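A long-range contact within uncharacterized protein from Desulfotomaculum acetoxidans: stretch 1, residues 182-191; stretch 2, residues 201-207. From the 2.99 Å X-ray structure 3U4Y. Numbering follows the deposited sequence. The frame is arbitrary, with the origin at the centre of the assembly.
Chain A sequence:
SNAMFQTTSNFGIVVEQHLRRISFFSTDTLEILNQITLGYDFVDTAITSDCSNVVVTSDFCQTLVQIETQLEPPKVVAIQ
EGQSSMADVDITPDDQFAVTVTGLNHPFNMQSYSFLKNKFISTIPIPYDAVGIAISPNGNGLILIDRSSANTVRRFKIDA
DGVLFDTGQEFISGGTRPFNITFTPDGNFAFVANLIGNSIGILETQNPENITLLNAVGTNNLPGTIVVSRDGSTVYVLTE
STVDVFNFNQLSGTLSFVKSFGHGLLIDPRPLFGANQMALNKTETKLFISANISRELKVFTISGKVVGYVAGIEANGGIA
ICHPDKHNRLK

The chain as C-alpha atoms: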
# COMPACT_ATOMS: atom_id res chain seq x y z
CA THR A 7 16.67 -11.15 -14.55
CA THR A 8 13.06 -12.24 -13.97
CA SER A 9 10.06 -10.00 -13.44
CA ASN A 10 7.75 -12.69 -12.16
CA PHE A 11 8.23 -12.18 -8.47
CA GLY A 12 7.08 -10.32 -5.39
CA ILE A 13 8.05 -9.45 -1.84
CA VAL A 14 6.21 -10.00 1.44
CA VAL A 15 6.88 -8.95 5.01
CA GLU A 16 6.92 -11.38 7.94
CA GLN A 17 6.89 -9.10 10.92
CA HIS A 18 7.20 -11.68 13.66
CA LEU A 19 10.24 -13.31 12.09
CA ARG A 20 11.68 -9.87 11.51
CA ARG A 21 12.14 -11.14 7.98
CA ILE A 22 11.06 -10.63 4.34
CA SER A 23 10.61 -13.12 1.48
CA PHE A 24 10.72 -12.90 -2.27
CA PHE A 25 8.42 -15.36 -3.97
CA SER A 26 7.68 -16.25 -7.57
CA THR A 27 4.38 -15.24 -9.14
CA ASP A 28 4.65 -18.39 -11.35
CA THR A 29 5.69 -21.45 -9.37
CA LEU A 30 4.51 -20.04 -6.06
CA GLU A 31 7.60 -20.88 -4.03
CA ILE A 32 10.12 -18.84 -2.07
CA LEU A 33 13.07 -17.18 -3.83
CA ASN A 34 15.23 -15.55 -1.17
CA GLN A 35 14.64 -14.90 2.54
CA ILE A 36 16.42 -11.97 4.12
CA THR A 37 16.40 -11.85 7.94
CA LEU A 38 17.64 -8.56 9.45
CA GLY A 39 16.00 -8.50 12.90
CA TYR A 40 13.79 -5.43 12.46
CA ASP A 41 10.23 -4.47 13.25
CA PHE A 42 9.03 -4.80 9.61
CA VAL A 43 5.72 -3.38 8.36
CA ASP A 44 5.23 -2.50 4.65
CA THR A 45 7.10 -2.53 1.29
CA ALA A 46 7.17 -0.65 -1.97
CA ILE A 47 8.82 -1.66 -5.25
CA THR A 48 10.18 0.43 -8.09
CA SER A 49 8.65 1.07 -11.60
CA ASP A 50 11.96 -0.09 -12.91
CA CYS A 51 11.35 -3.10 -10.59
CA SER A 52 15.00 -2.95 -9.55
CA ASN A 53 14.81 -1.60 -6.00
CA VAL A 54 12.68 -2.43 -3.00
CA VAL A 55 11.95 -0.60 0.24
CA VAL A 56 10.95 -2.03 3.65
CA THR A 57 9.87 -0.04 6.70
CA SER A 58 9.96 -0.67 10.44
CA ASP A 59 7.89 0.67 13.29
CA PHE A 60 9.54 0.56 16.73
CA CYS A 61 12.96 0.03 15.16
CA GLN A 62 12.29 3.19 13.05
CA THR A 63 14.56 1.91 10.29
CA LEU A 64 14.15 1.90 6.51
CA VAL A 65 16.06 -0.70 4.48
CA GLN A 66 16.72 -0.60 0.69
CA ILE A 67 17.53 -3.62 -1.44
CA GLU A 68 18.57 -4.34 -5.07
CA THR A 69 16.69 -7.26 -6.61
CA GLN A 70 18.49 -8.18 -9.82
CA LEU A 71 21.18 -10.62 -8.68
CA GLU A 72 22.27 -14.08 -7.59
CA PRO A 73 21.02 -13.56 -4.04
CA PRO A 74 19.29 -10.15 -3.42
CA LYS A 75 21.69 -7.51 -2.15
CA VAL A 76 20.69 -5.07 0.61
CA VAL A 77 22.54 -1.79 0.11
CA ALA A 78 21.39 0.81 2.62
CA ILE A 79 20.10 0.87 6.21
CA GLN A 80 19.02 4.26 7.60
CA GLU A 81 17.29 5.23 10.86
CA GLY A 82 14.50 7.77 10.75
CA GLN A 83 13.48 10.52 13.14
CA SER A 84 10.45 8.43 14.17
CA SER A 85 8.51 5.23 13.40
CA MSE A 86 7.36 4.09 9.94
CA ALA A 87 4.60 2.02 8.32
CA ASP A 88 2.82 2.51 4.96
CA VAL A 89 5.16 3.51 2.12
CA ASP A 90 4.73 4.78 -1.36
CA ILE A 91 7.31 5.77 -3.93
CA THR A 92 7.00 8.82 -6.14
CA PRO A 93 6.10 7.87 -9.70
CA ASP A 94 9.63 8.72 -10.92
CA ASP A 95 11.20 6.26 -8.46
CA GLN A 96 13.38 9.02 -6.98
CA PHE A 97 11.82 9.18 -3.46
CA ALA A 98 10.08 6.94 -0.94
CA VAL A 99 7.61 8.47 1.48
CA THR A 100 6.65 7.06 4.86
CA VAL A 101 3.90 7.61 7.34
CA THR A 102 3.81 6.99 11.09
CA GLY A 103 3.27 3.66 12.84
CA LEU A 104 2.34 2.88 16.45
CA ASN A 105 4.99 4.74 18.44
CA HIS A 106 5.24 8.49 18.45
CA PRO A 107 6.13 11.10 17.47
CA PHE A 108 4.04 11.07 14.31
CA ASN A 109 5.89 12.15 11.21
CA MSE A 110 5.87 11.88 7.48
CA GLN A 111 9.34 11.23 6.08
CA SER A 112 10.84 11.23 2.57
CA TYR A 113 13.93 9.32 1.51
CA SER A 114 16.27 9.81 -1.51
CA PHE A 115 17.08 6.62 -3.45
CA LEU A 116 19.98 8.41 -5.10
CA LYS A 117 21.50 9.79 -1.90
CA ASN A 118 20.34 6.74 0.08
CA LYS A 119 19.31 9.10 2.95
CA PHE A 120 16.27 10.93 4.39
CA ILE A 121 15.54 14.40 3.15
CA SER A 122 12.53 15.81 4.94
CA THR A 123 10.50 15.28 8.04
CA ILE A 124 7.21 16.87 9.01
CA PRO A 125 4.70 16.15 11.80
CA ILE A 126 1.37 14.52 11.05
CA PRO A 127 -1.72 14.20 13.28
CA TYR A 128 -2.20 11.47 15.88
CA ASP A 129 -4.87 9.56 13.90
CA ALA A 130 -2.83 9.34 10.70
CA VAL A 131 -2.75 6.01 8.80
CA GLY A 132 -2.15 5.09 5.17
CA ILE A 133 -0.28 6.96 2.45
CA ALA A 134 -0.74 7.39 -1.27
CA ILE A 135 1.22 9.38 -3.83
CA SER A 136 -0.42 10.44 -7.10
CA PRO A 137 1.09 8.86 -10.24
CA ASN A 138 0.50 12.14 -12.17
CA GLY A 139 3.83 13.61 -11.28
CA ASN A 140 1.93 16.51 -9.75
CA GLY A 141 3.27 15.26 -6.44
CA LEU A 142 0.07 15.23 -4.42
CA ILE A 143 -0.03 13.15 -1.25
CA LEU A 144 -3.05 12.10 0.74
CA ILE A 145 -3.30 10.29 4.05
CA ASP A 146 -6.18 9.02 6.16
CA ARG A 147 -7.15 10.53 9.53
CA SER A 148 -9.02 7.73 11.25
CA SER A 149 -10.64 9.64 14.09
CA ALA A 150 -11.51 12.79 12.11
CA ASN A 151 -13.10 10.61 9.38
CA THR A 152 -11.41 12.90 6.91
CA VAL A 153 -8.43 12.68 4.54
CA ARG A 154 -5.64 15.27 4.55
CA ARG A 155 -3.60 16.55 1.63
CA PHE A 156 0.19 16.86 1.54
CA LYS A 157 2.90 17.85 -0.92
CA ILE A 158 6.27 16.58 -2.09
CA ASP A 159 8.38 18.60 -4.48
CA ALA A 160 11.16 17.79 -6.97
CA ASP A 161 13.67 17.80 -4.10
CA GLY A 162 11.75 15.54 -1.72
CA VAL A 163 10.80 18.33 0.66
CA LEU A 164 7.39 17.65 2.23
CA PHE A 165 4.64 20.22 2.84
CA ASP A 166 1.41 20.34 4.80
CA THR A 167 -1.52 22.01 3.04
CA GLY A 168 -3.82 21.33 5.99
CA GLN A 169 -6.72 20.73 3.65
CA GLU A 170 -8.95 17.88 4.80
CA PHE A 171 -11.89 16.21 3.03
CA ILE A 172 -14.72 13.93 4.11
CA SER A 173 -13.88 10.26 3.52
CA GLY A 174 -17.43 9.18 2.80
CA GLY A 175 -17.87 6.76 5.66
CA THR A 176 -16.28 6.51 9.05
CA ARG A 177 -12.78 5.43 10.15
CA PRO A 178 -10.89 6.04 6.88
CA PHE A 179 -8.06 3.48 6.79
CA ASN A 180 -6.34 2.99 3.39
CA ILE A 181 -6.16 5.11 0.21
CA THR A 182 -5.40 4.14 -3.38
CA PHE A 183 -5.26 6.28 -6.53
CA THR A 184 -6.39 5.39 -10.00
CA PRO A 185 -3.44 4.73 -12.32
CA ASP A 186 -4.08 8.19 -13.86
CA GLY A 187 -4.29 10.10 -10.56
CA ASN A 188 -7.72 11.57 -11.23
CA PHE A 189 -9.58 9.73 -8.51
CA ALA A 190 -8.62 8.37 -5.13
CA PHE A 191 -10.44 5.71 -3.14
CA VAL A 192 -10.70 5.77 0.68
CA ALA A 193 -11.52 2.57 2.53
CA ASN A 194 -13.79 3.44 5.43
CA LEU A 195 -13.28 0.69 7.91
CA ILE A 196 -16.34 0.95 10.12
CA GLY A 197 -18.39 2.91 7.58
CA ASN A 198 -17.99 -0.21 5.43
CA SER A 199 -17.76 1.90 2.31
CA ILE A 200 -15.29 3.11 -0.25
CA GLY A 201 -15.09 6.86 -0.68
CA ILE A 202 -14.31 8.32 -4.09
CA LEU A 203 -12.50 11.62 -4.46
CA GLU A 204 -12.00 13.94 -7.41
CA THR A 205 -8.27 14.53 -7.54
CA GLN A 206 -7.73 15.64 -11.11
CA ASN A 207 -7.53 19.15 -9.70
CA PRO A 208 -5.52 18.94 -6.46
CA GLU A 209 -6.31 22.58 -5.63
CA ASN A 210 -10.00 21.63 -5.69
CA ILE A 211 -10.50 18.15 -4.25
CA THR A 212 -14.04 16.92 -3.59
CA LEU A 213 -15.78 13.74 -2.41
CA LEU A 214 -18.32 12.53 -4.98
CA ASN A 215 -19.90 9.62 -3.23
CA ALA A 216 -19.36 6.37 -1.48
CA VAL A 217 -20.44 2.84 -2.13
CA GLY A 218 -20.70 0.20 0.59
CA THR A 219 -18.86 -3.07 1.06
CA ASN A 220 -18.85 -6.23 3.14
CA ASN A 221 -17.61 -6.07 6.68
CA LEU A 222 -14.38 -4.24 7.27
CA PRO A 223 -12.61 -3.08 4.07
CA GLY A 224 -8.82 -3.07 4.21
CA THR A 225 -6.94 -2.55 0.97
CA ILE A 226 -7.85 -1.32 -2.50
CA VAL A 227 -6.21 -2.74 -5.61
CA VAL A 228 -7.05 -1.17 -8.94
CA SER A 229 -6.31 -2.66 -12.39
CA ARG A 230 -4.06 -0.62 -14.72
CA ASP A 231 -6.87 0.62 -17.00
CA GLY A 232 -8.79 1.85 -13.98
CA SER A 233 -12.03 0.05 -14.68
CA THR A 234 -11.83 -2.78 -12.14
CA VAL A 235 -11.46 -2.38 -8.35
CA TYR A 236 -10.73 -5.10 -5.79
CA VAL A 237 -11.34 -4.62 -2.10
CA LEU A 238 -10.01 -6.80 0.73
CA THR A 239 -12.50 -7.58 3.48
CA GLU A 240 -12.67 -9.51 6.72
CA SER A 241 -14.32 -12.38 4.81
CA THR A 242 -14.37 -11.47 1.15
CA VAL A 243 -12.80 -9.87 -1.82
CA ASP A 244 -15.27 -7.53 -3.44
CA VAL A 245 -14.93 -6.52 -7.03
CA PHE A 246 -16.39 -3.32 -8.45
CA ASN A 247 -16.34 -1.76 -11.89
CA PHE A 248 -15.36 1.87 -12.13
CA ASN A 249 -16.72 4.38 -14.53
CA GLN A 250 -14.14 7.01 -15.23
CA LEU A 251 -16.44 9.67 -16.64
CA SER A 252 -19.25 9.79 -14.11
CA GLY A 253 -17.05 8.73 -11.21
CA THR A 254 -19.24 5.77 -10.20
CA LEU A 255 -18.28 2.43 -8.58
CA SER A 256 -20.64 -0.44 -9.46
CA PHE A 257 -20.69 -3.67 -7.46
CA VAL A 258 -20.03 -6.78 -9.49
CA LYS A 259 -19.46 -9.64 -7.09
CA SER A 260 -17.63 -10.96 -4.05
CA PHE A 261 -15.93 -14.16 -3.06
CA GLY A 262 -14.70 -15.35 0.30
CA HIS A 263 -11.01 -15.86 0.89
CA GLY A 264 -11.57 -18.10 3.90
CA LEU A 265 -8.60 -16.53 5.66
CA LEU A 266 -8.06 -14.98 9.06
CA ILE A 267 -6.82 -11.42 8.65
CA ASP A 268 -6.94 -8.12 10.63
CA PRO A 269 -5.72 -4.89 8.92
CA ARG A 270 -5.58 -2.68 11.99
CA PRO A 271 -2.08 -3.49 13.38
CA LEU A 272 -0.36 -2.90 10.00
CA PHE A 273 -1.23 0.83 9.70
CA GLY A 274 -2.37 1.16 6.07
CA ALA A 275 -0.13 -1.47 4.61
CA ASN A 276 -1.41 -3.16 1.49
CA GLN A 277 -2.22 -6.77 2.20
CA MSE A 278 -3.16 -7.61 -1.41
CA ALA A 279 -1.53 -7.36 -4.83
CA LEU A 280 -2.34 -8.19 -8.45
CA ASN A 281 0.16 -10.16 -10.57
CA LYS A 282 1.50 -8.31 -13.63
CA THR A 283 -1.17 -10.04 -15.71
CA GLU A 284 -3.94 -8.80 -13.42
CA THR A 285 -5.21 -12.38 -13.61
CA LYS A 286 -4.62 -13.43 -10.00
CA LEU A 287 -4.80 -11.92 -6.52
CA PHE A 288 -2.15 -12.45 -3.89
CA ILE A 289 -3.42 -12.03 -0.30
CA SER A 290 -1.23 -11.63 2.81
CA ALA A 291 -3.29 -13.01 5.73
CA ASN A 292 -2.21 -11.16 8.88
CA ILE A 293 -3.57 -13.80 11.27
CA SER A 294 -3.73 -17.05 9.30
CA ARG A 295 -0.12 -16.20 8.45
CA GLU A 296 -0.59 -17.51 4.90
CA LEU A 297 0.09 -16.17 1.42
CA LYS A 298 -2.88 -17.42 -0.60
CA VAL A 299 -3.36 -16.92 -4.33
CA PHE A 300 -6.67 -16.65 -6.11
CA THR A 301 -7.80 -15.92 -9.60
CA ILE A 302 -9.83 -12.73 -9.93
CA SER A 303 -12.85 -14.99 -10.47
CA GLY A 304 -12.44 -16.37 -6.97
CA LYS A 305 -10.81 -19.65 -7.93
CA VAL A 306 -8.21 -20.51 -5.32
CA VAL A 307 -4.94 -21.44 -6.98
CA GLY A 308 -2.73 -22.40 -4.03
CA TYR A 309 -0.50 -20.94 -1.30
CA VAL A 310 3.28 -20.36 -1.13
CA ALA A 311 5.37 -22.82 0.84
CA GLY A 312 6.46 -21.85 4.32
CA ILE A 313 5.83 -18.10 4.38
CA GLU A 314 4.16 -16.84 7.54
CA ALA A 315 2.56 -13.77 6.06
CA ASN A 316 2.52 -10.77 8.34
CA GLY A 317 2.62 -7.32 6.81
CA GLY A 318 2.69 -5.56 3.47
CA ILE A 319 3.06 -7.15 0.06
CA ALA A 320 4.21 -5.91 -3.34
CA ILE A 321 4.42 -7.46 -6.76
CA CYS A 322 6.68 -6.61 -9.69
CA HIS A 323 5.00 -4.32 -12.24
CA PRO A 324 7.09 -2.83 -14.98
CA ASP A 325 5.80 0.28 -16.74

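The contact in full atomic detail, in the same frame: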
# COMPACT_ATOMS: atom_id res chain seq x y z
N THR A 182 -5.99 4.66 -2.15
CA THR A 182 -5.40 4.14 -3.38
C THR A 182 -5.85 5.03 -4.53
O THR A 182 -7.03 5.37 -4.63
CB THR A 182 -5.87 2.70 -3.67
OG1 THR A 182 -5.26 1.79 -2.73
CG2 THR A 182 -5.46 2.30 -5.03
N PHE A 183 -4.92 5.45 -5.38
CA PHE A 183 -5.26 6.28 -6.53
C PHE A 183 -5.66 5.41 -7.71
O PHE A 183 -5.44 4.21 -7.72
CB PHE A 183 -4.07 7.12 -6.97
CG PHE A 183 -3.92 8.41 -6.22
CD1 PHE A 183 -4.62 9.54 -6.60
CD2 PHE A 183 -3.04 8.51 -5.16
CE1 PHE A 183 -4.47 10.74 -5.92
CE2 PHE A 183 -2.89 9.71 -4.48
CZ PHE A 183 -3.61 10.82 -4.87
N THR A 184 -6.25 6.04 -8.72
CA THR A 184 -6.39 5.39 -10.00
C THR A 184 -5.08 5.60 -10.74
O THR A 184 -4.40 6.60 -10.52
CB THR A 184 -7.54 5.99 -10.80
OG1 THR A 184 -7.44 7.42 -10.79
CG2 THR A 184 -8.87 5.56 -10.20
N PRO A 185 -4.72 4.67 -11.63
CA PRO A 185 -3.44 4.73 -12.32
C PRO A 185 -3.16 6.08 -12.96
O PRO A 185 -1.99 6.38 -13.23
CB PRO A 185 -3.58 3.66 -13.36
CG PRO A 185 -4.51 2.70 -12.79
CD PRO A 185 -5.50 3.51 -12.05
N ASP A 186 -4.20 6.88 -13.19
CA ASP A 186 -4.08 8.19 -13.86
C ASP A 186 -4.11 9.37 -12.90
O ASP A 186 -3.94 10.52 -13.33
CB ASP A 186 -5.15 8.37 -14.94
CG ASP A 186 -6.54 7.94 -14.49
OD1 ASP A 186 -6.89 6.74 -14.66
OD2 ASP A 186 -7.30 8.80 -13.98
N GLY A 187 -4.33 9.10 -11.61
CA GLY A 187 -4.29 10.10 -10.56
C GLY A 187 -5.46 11.05 -10.48
O GLY A 187 -5.38 12.12 -9.85
N ASN A 188 -6.57 10.68 -11.11
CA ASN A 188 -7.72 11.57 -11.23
C ASN A 188 -8.81 11.27 -10.22
O ASN A 188 -9.69 12.09 -9.96
CB ASN A 188 -8.28 11.48 -12.64
CG ASN A 188 -7.32 12.02 -13.67
OD1 ASN A 188 -6.67 13.04 -13.46
ND2 ASN A 188 -7.23 11.33 -14.79
N PHE A 189 -8.74 10.08 -9.64
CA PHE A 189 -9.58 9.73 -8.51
C PHE A 189 -8.75 9.04 -7.46
O PHE A 189 -7.74 8.41 -7.76
CB PHE A 189 -10.71 8.82 -8.95
CG PHE A 189 -11.53 9.37 -10.05
CD1 PHE A 189 -12.52 10.29 -9.79
CD2 PHE A 189 -11.29 8.99 -11.36
CE1 PHE A 189 -13.28 10.81 -10.82
CE2 PHE A 189 -12.05 9.51 -12.39
CZ PHE A 189 -13.05 10.42 -12.12
N ALA A 190 -9.20 9.15 -6.21
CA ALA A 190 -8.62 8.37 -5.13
C ALA A 190 -9.75 7.62 -4.46
O ALA A 190 -10.87 8.09 -4.45
CB ALA A 190 -7.93 9.28 -4.14
N PHE A 191 -9.45 6.45 -3.91
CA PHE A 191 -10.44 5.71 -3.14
C PHE A 191 -10.06 5.53 -1.67
O PHE A 191 -9.01 4.97 -1.37
CB PHE A 191 -10.64 4.33 -3.73
CG PHE A 191 -10.98 4.33 -5.19
CD1 PHE A 191 -12.23 4.76 -5.63
CD2 PHE A 191 -10.09 3.83 -6.12
CE1 PHE A 191 -12.58 4.73 -6.97
CE2 PHE A 191 -10.42 3.79 -7.47
CZ PHE A 191 -11.67 4.24 -7.90
N GLY A 201 -14.86 5.50 -0.26
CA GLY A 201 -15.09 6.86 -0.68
C GLY A 201 -14.38 7.07 -2.00
O GLY A 201 -13.40 6.39 -2.31
N ILE A 202 -14.88 8.02 -2.79
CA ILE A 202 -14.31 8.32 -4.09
C ILE A 202 -14.08 9.81 -4.21
O ILE A 202 -15.01 10.59 -4.08
CB ILE A 202 -15.28 7.92 -5.18
CG1 ILE A 202 -15.61 6.44 -5.06
CG2 ILE A 202 -14.71 8.25 -6.52
CD1 ILE A 202 -16.63 5.98 -6.07
N LEU A 203 -12.84 10.21 -4.45
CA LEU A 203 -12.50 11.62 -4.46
C LEU A 203 -12.03 12.07 -5.82
O LEU A 203 -11.33 11.32 -6.50
CB LEU A 203 -11.40 11.91 -3.45
CG LEU A 203 -11.76 12.21 -2.01
CD1 LEU A 203 -12.85 11.28 -1.58
CD2 LEU A 203 -10.52 11.96 -1.23
N GLU A 204 -12.41 13.30 -6.18
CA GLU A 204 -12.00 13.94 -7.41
C GLU A 204 -10.67 14.62 -7.16
O GLU A 204 -10.58 15.57 -6.37
CB GLU A 204 -13.03 14.97 -7.87
CG GLU A 204 -14.09 14.46 -8.85
CD GLU A 204 -13.78 14.79 -10.32
OE1 GLU A 204 -12.68 15.35 -10.59
OE2 GLU A 204 -14.63 14.50 -11.20
N THR A 205 -9.63 14.13 -7.83
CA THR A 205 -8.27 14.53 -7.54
C THR A 205 -7.57 15.06 -8.77
O THR A 205 -6.42 15.47 -8.71
CB THR A 205 -7.46 13.36 -6.97
OG1 THR A 205 -7.74 12.17 -7.72
CG2 THR A 205 -7.85 13.11 -5.54
N GLN A 206 -8.28 15.05 -9.90
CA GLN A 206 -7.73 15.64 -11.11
C GLN A 206 -7.24 17.06 -10.86
O GLN A 206 -6.20 17.45 -11.35
CB GLN A 206 -8.74 15.64 -12.24
CG GLN A 206 -8.12 16.07 -13.57
CD GLN A 206 -9.14 16.22 -14.67
OE1 GLN A 206 -10.34 16.34 -14.41
NE2 GLN A 206 -8.68 16.20 -15.91
N ASN A 207 -8.02 17.85 -10.12
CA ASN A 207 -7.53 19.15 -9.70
C ASN A 207 -7.26 19.10 -8.22
O ASN A 207 -8.20 19.07 -7.43
CB ASN A 207 -8.51 20.27 -10.01
CG ASN A 207 -7.89 21.64 -9.79
OD1 ASN A 207 -6.99 21.79 -8.98
ND2 ASN A 207 -8.36 22.64 -10.52

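What holds the two strands together? Residues 189-191 and 201-204 run antiparallel, with 157° between their directions, and Ala190 sits opposite Leu203 as the hydrogen-bonded pair. Each of these two residues satisfies the other's backbone at both ends: Ala190 N donates to Leu203 O at 3.1 Å, and Leu203 N donates to Ala190 O at 2.9 Å, both with good angles. The flanking pairs, Phe189 with Glu204 and Phe191 with Ile202, are non-hydrogen-bonded, so across this contact their amides and carbonyls do not pair with each other. Their alpha carbons take part instead: Phe189 CA lies 3.1 Å from Leu203 O, and Phe191 CA lies 3.1 Å from Gly201 O, as CA-H...O contacts.

Where do the backbone groups of Phe189 and Phe191 find partners, if not here? They turn to the other side of their own hairpin, within stretch 1. Phe191 N donates to Thr182 O at 2.7 Å, and Phe191 O accepts from Thr182 N at 3.1 Å. Phe189 O accepts from Thr184 N at 3.0 Å, while Phe189 N donates to the side-chain oxygen Thr184 OG1 at 3.2 Å. The type I turn from Thr184 to Gly187 that links these segments is closed by Gly187 N donating to Thr184 O at 2.7 Å.

How is the contact continued beyond the end of the strand pairing? Asn188 O carries it on, accepting a well-aligned bond from Thr205 N at 2.9 Å and a weak one from Gln206 N at 3.3 Å, the latter with an angle of only 125°. The CA-to-CB bond of Thr205 points toward stretch 1, and its hydroxyl OG1 donates to Gly187 O at 3.2 Å; the modelled position of that oxygen is less sure, because it crowds a neighbouring atom. Although Phe189 N is only 3.0 Å from Thr205 OG1, the angle is poor and the two are not hydrogen-bonded. The CA-to-CB bond of Asn188 points away from stretch 2, but the end of the side chain comes nearer to it, with Asn188 OD1 3.4 Å from Gln206 CG, while Asn188 ND2 makes a weak bond to Asp186 OD2 at 2.7 Å within its own stretch.

What do the side chains add? Phe189, Phe191, Ile202 and Glu204 share one face of the sheet, where Phe191 CD1 packs 3.8 Å from Ile202 CG1, at the edge of the ring. On the face carrying Ala190 and Leu203, their CB atoms are 4.4 Å apart, and Ala190 CB also lies 4.1 Å from Thr205 CG2. Together the two stretches bury 500 Å².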